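Local coordinates for uncharacterized protein (Legionella pneumophila subsp. pneumophila, PDB 4HFV) that is a putative effector of the Dot/Icm type IV secretion system whose molecular activity is not established, possibly acting in the effector-on-effector regulation known as metaeffector activity, at residues 8-13 with 71-76; 86-91 with 100-105. All coordinates share one frame; numbering follows the deposited sequence.

Contact 1. Residues 8-13 with 71-76; sequences AYEKLK and EDKARV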
# COMPACT_ATOMS: atom_id res chain seq x y z
N ALA A 8 16.00 -17.41 -12.01
CA ALA A 8 16.20 -16.57 -13.20
C ALA A 8 15.03 -16.70 -14.19
O ALA A 8 14.43 -17.78 -14.36
CB ALA A 8 17.55 -16.84 -13.87
N TYR A 9 14.66 -15.57 -14.82
CA TYR A 9 13.47 -15.53 -15.67
C TYR A 9 13.47 -16.57 -16.83
O TYR A 9 12.47 -17.28 -17.06
CB TYR A 9 13.28 -14.12 -16.26
CG TYR A 9 12.14 -14.05 -17.23
CD1 TYR A 9 10.85 -13.95 -16.79
CD2 TYR A 9 12.37 -14.11 -18.60
CE1 TYR A 9 9.79 -13.92 -17.69
CE2 TYR A 9 11.32 -14.08 -19.50
CZ TYR A 9 10.03 -13.97 -19.04
OH TYR A 9 8.96 -13.93 -19.95
N GLU A 10 14.55 -16.66 -17.61
CA GLU A 10 14.48 -17.58 -18.77
C GLU A 10 14.24 -19.02 -18.34
O GLU A 10 13.43 -19.74 -18.95
CB GLU A 10 15.71 -17.49 -19.63
CG GLU A 10 15.86 -16.14 -20.37
CD GLU A 10 14.69 -15.85 -21.32
OE1 GLU A 10 14.19 -16.79 -21.96
OE2 GLU A 10 14.28 -14.66 -21.44
N LYS A 11 14.95 -19.42 -17.30
CA LYS A 11 14.84 -20.76 -16.76
C LYS A 11 13.42 -21.02 -16.27
O LYS A 11 12.81 -22.06 -16.62
CB LYS A 11 15.83 -20.95 -15.63
CG LYS A 11 15.91 -22.38 -15.15
CD LYS A 11 16.02 -22.43 -13.66
CE LYS A 11 17.16 -23.30 -13.22
NZ LYS A 11 16.73 -24.69 -12.87
N LEU A 12 12.85 -20.07 -15.53
CA LEU A 12 11.51 -20.24 -14.99
C LEU A 12 10.47 -20.30 -16.09
O LEU A 12 9.53 -21.11 -16.05
CB LEU A 12 11.18 -19.10 -13.98
CG LEU A 12 9.81 -19.22 -13.31
CD1 LEU A 12 9.58 -20.56 -12.62
CD2 LEU A 12 9.61 -18.07 -12.30
N LYS A 13 10.60 -19.40 -17.07
CA LYS A 13 9.76 -19.39 -18.24
C LYS A 13 9.78 -20.77 -18.88
O LYS A 13 8.76 -21.33 -19.23
CB LYS A 13 10.30 -18.38 -19.25
CG LYS A 13 9.67 -18.46 -20.58
CD LYS A 13 10.30 -17.51 -21.61
CE LYS A 13 9.59 -17.71 -22.98
NZ LYS A 13 9.93 -16.68 -24.04
N GLU A 71 16.14 -9.03 -13.57
CA GLU A 71 15.71 -9.31 -12.20
C GLU A 71 14.25 -8.89 -11.97
O GLU A 71 13.52 -9.54 -11.23
CB GLU A 71 16.63 -8.63 -11.19
CG GLU A 71 16.18 -8.85 -9.74
CD GLU A 71 17.13 -8.23 -8.71
OE1 GLU A 71 18.35 -8.40 -8.86
OE2 GLU A 71 16.65 -7.56 -7.76
N ASP A 72 13.82 -7.79 -12.60
CA ASP A 72 12.44 -7.34 -12.47
C ASP A 72 11.50 -8.30 -13.22
O ASP A 72 10.44 -8.66 -12.70
CB ASP A 72 12.31 -5.90 -12.98
CG ASP A 72 10.87 -5.39 -13.02
OD1 ASP A 72 10.00 -5.87 -12.25
OD2 ASP A 72 10.63 -4.47 -13.84
N LYS A 73 11.91 -8.76 -14.40
CA LYS A 73 11.19 -9.82 -15.10
C LYS A 73 11.08 -11.07 -14.22
O LYS A 73 10.00 -11.66 -14.06
CB LYS A 73 11.89 -10.18 -16.41
CG LYS A 73 11.80 -9.14 -17.50
CD LYS A 73 12.70 -9.50 -18.67
CE LYS A 73 12.11 -10.57 -19.54
NZ LYS A 73 13.11 -10.99 -20.58
N ALA A 74 12.18 -11.46 -13.60
CA ALA A 74 12.13 -12.65 -12.74
C ALA A 74 11.18 -12.45 -11.56
O ALA A 74 10.38 -13.35 -11.18
CB ALA A 74 13.55 -13.03 -12.28
N ARG A 75 11.27 -11.27 -10.94
CA ARG A 75 10.42 -11.01 -9.77
C ARG A 75 8.94 -11.15 -10.11
O ARG A 75 8.18 -11.80 -9.38
CB ARG A 75 10.70 -9.64 -9.15
CG ARG A 75 9.94 -9.46 -7.82
CD ARG A 75 10.44 -8.27 -6.98
NE ARG A 75 11.85 -8.37 -6.63
CZ ARG A 75 12.84 -7.72 -7.24
NH1 ARG A 75 14.10 -7.92 -6.83
NH2 ARG A 75 12.60 -6.89 -8.26
N VAL A 76 8.53 -10.58 -11.24
CA VAL A 76 7.15 -10.76 -11.68
C VAL A 76 6.76 -12.21 -11.92
O VAL A 76 5.70 -12.67 -11.41
CB VAL A 76 6.81 -9.90 -12.90
CG1 VAL A 76 5.36 -10.18 -13.37
CG2 VAL A 76 6.98 -8.38 -12.54
O HOH W 1 12.30 -12.62 -22.69

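Contact 2. Residues 86-91 with 100-105; sequences DQIAAT and SDFYKS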
# COMPACT_ATOMS: atom_id res chain seq x y z
N ASP A 86 -0.17 -20.93 -4.56
CA ASP A 86 -0.92 -20.75 -3.33
C ASP A 86 -2.44 -20.88 -3.55
O ASP A 86 -3.19 -21.43 -2.73
CB ASP A 86 -0.59 -19.38 -2.76
CG ASP A 86 -1.13 -19.19 -1.36
OD1 ASP A 86 -0.67 -19.91 -0.47
OD2 ASP A 86 -2.01 -18.33 -1.16
N GLN A 87 -2.88 -20.38 -4.68
CA GLN A 87 -4.29 -20.47 -5.07
C GLN A 87 -4.75 -21.93 -5.20
O GLN A 87 -5.85 -22.29 -4.79
CB GLN A 87 -4.52 -19.69 -6.34
CG GLN A 87 -4.54 -18.17 -6.06
CD GLN A 87 -4.85 -17.30 -7.25
OE1 GLN A 87 -4.29 -17.45 -8.32
NE2 GLN A 87 -5.75 -16.32 -7.04
N ILE A 88 -3.88 -22.77 -5.73
CA ILE A 88 -4.17 -24.20 -5.82
C ILE A 88 -4.15 -24.85 -4.44
O ILE A 88 -5.02 -25.65 -4.13
CB ILE A 88 -3.20 -24.89 -6.77
CG1 ILE A 88 -3.34 -24.30 -8.17
CG2 ILE A 88 -3.46 -26.39 -6.83
CD1 ILE A 88 -2.31 -24.85 -9.20
N ALA A 89 -3.17 -24.51 -3.62
CA ALA A 89 -3.14 -25.03 -2.27
C ALA A 89 -4.44 -24.71 -1.50
O ALA A 89 -4.95 -25.55 -0.72
CB ALA A 89 -1.88 -24.53 -1.52
N ALA A 90 -5.00 -23.52 -1.74
CA ALA A 90 -6.20 -23.13 -1.02
C ALA A 90 -7.40 -23.99 -1.42
O ALA A 90 -8.38 -24.05 -0.68
CB ALA A 90 -6.53 -21.63 -1.23
N THR A 91 -7.34 -24.64 -2.58
CA THR A 91 -8.46 -25.48 -3.01
C THR A 91 -8.40 -26.89 -2.35
O THR A 91 -9.29 -27.67 -2.56
CB THR A 91 -8.53 -25.70 -4.55
OG1 THR A 91 -7.39 -26.45 -5.00
CG2 THR A 91 -8.64 -24.37 -5.33
N SER A 100 -1.96 -32.50 -6.88
CA SER A 100 -1.98 -31.81 -8.18
C SER A 100 -0.57 -31.83 -8.77
O SER A 100 0.38 -31.29 -8.17
CB SER A 100 -2.46 -30.35 -7.99
OG SER A 100 -2.00 -29.49 -9.03
N ASP A 101 -0.40 -32.51 -9.90
CA ASP A 101 0.88 -32.52 -10.61
C ASP A 101 1.30 -31.08 -10.99
O ASP A 101 2.50 -30.76 -11.01
CB ASP A 101 0.82 -33.40 -11.88
CG ASP A 101 1.06 -34.89 -11.60
OD1 ASP A 101 1.14 -35.31 -10.44
OD2 ASP A 101 1.17 -35.66 -12.60
N PHE A 102 0.36 -30.21 -11.33
CA PHE A 102 0.73 -28.83 -11.71
C PHE A 102 1.25 -28.07 -10.51
O PHE A 102 2.25 -27.32 -10.60
CB PHE A 102 -0.45 -28.09 -12.38
CG PHE A 102 -0.05 -26.83 -13.09
CD1 PHE A 102 0.83 -26.87 -14.18
CD2 PHE A 102 -0.59 -25.61 -12.72
CE1 PHE A 102 1.18 -25.68 -14.87
CE2 PHE A 102 -0.26 -24.42 -13.38
CZ PHE A 102 0.63 -24.45 -14.47
N TYR A 103 0.61 -28.30 -9.37
CA TYR A 103 1.09 -27.73 -8.12
C TYR A 103 2.51 -28.17 -7.85
O TYR A 103 3.41 -27.37 -7.57
CB TYR A 103 0.19 -28.16 -6.95
CG TYR A 103 0.66 -27.61 -5.60
CD1 TYR A 103 0.22 -26.36 -5.15
CD2 TYR A 103 1.56 -28.33 -4.81
CE1 TYR A 103 0.63 -25.85 -3.90
CE2 TYR A 103 1.99 -27.83 -3.57
CZ TYR A 103 1.52 -26.62 -3.11
OH TYR A 103 1.94 -26.12 -1.91
N LYS A 104 2.74 -29.48 -7.94
CA LYS A 104 4.07 -30.01 -7.75
C LYS A 104 5.10 -29.37 -8.67
O LYS A 104 6.24 -29.12 -8.25
CB LYS A 104 4.09 -31.50 -7.98
CG LYS A 104 3.62 -32.28 -6.81
CD LYS A 104 4.21 -33.72 -6.81
CE LYS A 104 3.56 -34.63 -7.81
NZ LYS A 104 4.08 -36.08 -7.68
N SER A 105 4.71 -29.16 -9.92
CA SER A 105 5.58 -28.56 -10.92
C SER A 105 5.92 -27.11 -10.59
O SER A 105 7.07 -26.65 -10.82
CB SER A 105 4.94 -28.69 -12.32
OG SER A 105 4.08 -27.58 -12.63

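Contact 1. Residues 8-13 with 71-76
Tyr9 lies against Lys73 and Ala74 where the first turn of helix 9-27 meets helix 70-90, and shares the bulk of the contact with Lys73. Its CB packs on the Ala74 methyl, with the two CB atoms 4.1 Å apart. CG stands anti to the backbone N (chi1 176°), where it meets Lys73 CB, and Tyr9 CD1 approaches Lys73 O at 3.7 Å. CD2 and CE2 take the far end of the lysine: Lys73 bends at chi3 (78°) and lays its CE over one ring face, 3.9 Å from the Tyr9 centroid, toward the CD2-CE2 rim, a CH-pi contact. CZ is the last ring atom near Lys73 CE; the hydroxyl, Tyr9 OH, hydrogen-bonds to Asp64 OD1 of helix 49-64. Lys73 NZ, still beside CE2 and CD2, makes a long salt bridge (3.9 Å) to Glu10 OE2, which lies at the edge of the ring in its plane. A water bridges the two, donating to Glu10 OE2 and accepting from Lys73 NZ at 2.8 Å. The two helix segments run roughly parallel, at 33°, and helix 49-64 completes the surroundings of the tyrosine: Ile60 and Leu63 touch its side chain, and Asp64 also holds Lys13 in a salt bridge.

Contact 2. Residues 86-91 with 100-105
Ile88 and Ala89 pack against Tyr103 in a helix-loop-helix pairing, where the C-terminal part of helix 70-90 meets the start of helix 101-109. The segment axes are 10.0 Å apart and run broadly antiparallel, at 143°. No hydrogen bond crosses between the segments; the join is apolar. Ile88 supplies two branches. Its CG2 lies 4.0 Å from Tyr103 CD1 and also reaches Tyr103 CB, the isoleucine and tyrosine side chains lying alongside one another with their tips pointing opposite ways. The other branch, extended through chi2 (175°), carries CD1 to the edge of the Phe102 ring, near its plane, 4.0 Å from Phe102 CD2. Further out along the tyrosine, Ala89 CB comes to 3.7 Å from Tyr103 CE1 and also lies near Tyr103 OH.

In the next shell, helix 49-64 backs the isoleucine through Arg49 and Gln52, Arg49 also touches Ser100 and Phe102, and Ser19 and Ile20 of helix 9-27 meet the phenylalanine. A bound citrate, probably from the crystallisation liquor, hydrogen-bonds to Phe102 N and Ser100 OG at this helix start. The carbonyl O of Ile88 takes two donors from Thr91, so that Thr91 grips this carbonyl twice: through its backbone N and through its hydroxyl, with Thr91 OG1 2.6 Å from Ile88 O. On the other segment, Ser100 is the N-cap of the second helix: its OG, which also neighbours Ile88 CG2, accepts from Tyr103 N at 2.9 Å in a fairly straight bond (162°).

In the fold
Helix 70-90 is common to both contacts: contact 1 uses its beginning and contact 2 its C-terminal part, with centres 20 Å apart and nearest atoms about 7 Å apart, so the two do not touch. Along the chain they come in series. Contact 1 joins helix 9-27 to helix 70-90 across 57 intervening residues that include helix 49-64, whereas contact 2 closes a short non-helical connection of eight residues. Helix 49-64 flanks both contacts, and helix 9-27 forms one side of contact 1 and touches Phe102 and Ser105 in contact 2. In this strand-free, all-alpha fold, helix 70-90 is thus packed against its neighbours near both of its ends. Both contacts lie away from the succinate-binding residues Ser169, His173 and Arg176.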